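Local coordinates for metallo-beta-lactamase domain-containing protein 1 (Thermotoga maritima, PDB 1ZTC), which binds two nickel ions in a metallo-beta-lactamase fold and probably acts as a metal-dependent hydrolase, by inference an endoribonuclease, at residues M57-L60 against E61-F64. Sequence-based numbering, arbitrary orientation.
Sequences MDEL and EEKF
The first two turns of helix 57-67, the helical link of a beta-alpha-beta unit between strands 45-49 and 76-78, illustrate how one i to i+4 register serves both backbone and side chains, as E59 meets K63 and L60 meets F64. Four consecutive alpha-helical bonds run from the amides of E61, E62, K63 and F64 to the carbonyls of M57, D58, E59 and L60. The shortest and straightest joins F64 N to L60 O at 2.8 Å, with an N-H...O angle of 173°. E61 N reaches M57 O at 3.0 Å.

On one side of the helix E59 and K63 lie alongside each other, pointing the same way. With CG of E59 anti to its own amide nitrogen (chi1 -166°) and the chain extended beyond it, the carboxylate arrives beside the ammonium group, and OE2 forms a weak salt bridge of 3.4 Å with K63 NZ. A water spans the two groups: it donates to E59 OE2 at 2.7 Å and weakly accepts from K63 NZ. Because K63 CG is anti to its own carbonyl carbon (chi1 -58°), it lies 3.2 Å from E59 O, and bends at chi2 and chi4 place NZ near the carboxylate.

Within the metallo-beta-lactamase fold the helix lies against strand 13-19, where K63 NZ also donates to the carbonyl of L18, L60 and F64 both touch L18, and the F64 ring packs on I69, P71 and F93 as well. L60 CD2 approaches CE1 at the edge of the F64 ring at 4.3 Å, and L60 O sits near the ring plane, 3.3 Å from F64 CD1. Acidic side chains face the second subunit: E59 OE1 forms a salt bridge with its R29, and the carboxylate of E61 takes hydrogen bonds from the amides of its I115 and V116.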
HETATM    1  N   MSE A  57     -10.345  -9.009  -1.856  1.00 45.52           N
HETATM    2  CA  MSE A  57     -11.383  -9.548  -2.719  1.00 47.87           C
HETATM    3  C   MSE A  57     -10.850 -10.377  -3.891  1.00 46.02           C
HETATM    4  O   MSE A  57     -11.433 -11.409  -4.219  1.00 46.68           O
HETATM    5  CB  MSE A  57     -12.321  -8.429  -3.243  1.00 47.80           C
HETATM    6  CG  MSE A  57     -11.629  -7.422  -4.167  1.00 55.07           C
HETATM    7 SE   MSE A  57     -12.870  -5.996  -4.682  0.70 51.94          SE
HETATM    8  CE  MSE A  57     -11.668  -4.384  -4.165  1.00 67.23           C
ATOM      9  N   ASP A  58      -9.763  -9.950  -4.524  1.00 45.19           N
ATOM     10  CA  ASP A  58      -9.210 -10.730  -5.645  1.00 46.68           C
ATOM     11  C   ASP A  58      -8.595 -12.044  -5.155  1.00 46.08           C
ATOM     12  O   ASP A  58      -8.698 -13.057  -5.820  1.00 44.90           O
ATOM     13  CB  ASP A  58      -8.135  -9.966  -6.409  1.00 49.80           C
ATOM     14  CG  ASP A  58      -8.668  -8.709  -7.083  1.00 55.35           C
ATOM     15  OD1 ASP A  58      -9.894  -8.668  -7.358  1.00 52.99           O
ATOM     16  OD2 ASP A  58      -7.839  -7.791  -7.348  1.00 63.18           O
ATOM     17  N   GLU A  59      -7.922 -12.010  -4.005  1.00 44.79           N
ATOM     18  CA  GLU A  59      -7.337 -13.238  -3.468  1.00 44.51           C
ATOM     19  C   GLU A  59      -8.428 -14.220  -3.065  1.00 43.58           C
ATOM     20  O   GLU A  59      -8.316 -15.430  -3.322  1.00 43.21           O
ATOM     21  CB  GLU A  59      -6.396 -12.979  -2.281  1.00 42.05           C
ATOM     22  CG  GLU A  59      -5.528 -14.209  -1.953  1.00 45.32           C
ATOM     23  CD  GLU A  59      -4.400 -13.944  -0.950  1.00 47.51           C
ATOM     24  OE1 GLU A  59      -4.379 -12.851  -0.308  1.00 47.90           O
ATOM     25  OE2 GLU A  59      -3.525 -14.840  -0.847  1.00 48.15           O
ATOM     26  N   LEU A  60      -9.473 -13.711  -2.412  1.00 43.54           N
ATOM     27  CA  LEU A  60     -10.574 -14.559  -2.016  1.00 44.82           C
ATOM     28  C   LEU A  60     -11.283 -15.168  -3.207  1.00 44.90           C
ATOM     29  O   LEU A  60     -11.610 -16.352  -3.188  1.00 44.29           O
ATOM     30  CB  LEU A  60     -11.550 -13.816  -1.115  1.00 46.49           C
ATOM     31  CG  LEU A  60     -10.964 -13.551   0.271  1.00 47.28           C
ATOM     32  CD1 LEU A  60     -11.781 -12.480   0.963  1.00 52.17           C
ATOM     33  CD2 LEU A  60     -10.873 -14.816   1.114  1.00 48.50           C
ATOM     34  N   GLU A  61     -11.514 -14.367  -4.238  1.00 46.04           N
ATOM     35  CA  GLU A  61     -12.115 -14.849  -5.478  1.00 47.05           C
ATOM     36  C   GLU A  61     -11.382 -16.084  -6.019  1.00 48.30           C
ATOM     37  O   GLU A  61     -11.970 -17.098  -6.408  1.00 47.34           O
ATOM     38  CB  GLU A  61     -12.031 -13.717  -6.509  1.00 48.82           C
ATOM     39  CG  GLU A  61     -12.843 -13.907  -7.792  1.00 52.59           C
ATOM     40  CD  GLU A  61     -14.275 -13.535  -7.561  1.00 58.41           C
ATOM     41  OE1 GLU A  61     -15.055 -14.426  -7.178  1.00 61.17           O
ATOM     42  OE2 GLU A  61     -14.597 -12.340  -7.690  1.00 61.03           O
ATOM     43  N   GLU A  62     -10.070 -15.957  -6.076  1.00 47.60           N
ATOM     44  CA  GLU A  62      -9.182 -16.984  -6.580  1.00 49.21           C
ATOM     45  C   GLU A  62      -9.205 -18.235  -5.682  1.00 46.29           C
ATOM     46  O   GLU A  62      -9.274 -19.362  -6.184  1.00 44.00           O
ATOM     47  CB  GLU A  62      -7.832 -16.301  -6.641  1.00 50.39           C
ATOM     48  CG  GLU A  62      -6.630 -16.981  -7.052  1.00 60.44           C
ATOM     49  CD  GLU A  62      -5.471 -15.964  -6.906  1.00 62.92           C
ATOM     50  OE1 GLU A  62      -5.369 -15.029  -7.758  1.00 71.80           O
ATOM     51  OE2 GLU A  62      -4.741 -16.057  -5.883  1.00 79.93           O
ATOM     52  N   LYS A  63      -9.197 -18.054  -4.357  1.00 43.69           N
ATOM     53  CA  LYS A  63      -9.227 -19.211  -3.456  1.00 44.94           C
ATOM     54  C   LYS A  63     -10.596 -19.922  -3.444  1.00 45.61           C
ATOM     55  O   LYS A  63     -10.655 -21.144  -3.432  1.00 44.15           O
ATOM     56  CB  LYS A  63      -8.843 -18.826  -2.040  1.00 45.14           C
ATOM     57  CG  LYS A  63      -7.487 -18.186  -1.884  1.00 49.80           C
ATOM     58  CD  LYS A  63      -6.372 -19.111  -2.267  1.00 50.50           C
ATOM     59  CE  LYS A  63      -5.066 -18.360  -2.420  1.00 54.47           C
ATOM     60  NZ  LYS A  63      -4.448 -18.118  -1.134  1.00 53.74           N
ATOM     61  N   PHE A  64     -11.681 -19.159  -3.453  1.00 44.38           N
ATOM     62  CA  PHE A  64     -13.005 -19.733  -3.545  1.00 45.24           C
ATOM     63  C   PHE A  64     -13.164 -20.527  -4.843  1.00 45.09           C
ATOM     64  O   PHE A  64     -13.723 -21.630  -4.849  1.00 45.38           O
ATOM     65  CB  PHE A  64     -14.075 -18.638  -3.429  1.00 45.69           C
ATOM     66  CG  PHE A  64     -14.518 -18.375  -2.003  1.00 46.64           C
ATOM     67  CD1 PHE A  64     -13.646 -17.820  -1.074  1.00 51.04           C
ATOM     68  CD2 PHE A  64     -15.815 -18.693  -1.585  1.00 50.64           C
ATOM     69  CE1 PHE A  64     -14.057 -17.572   0.262  1.00 49.07           C
ATOM     70  CE2 PHE A  64     -16.222 -18.466  -0.264  1.00 49.07           C
ATOM     71  CZ  PHE A  64     -15.324 -17.893   0.657  1.00 49.06           C
TER
HETATM   72  O   HOH W   1      -2.249 -16.093  -2.852  1.00 47.81           O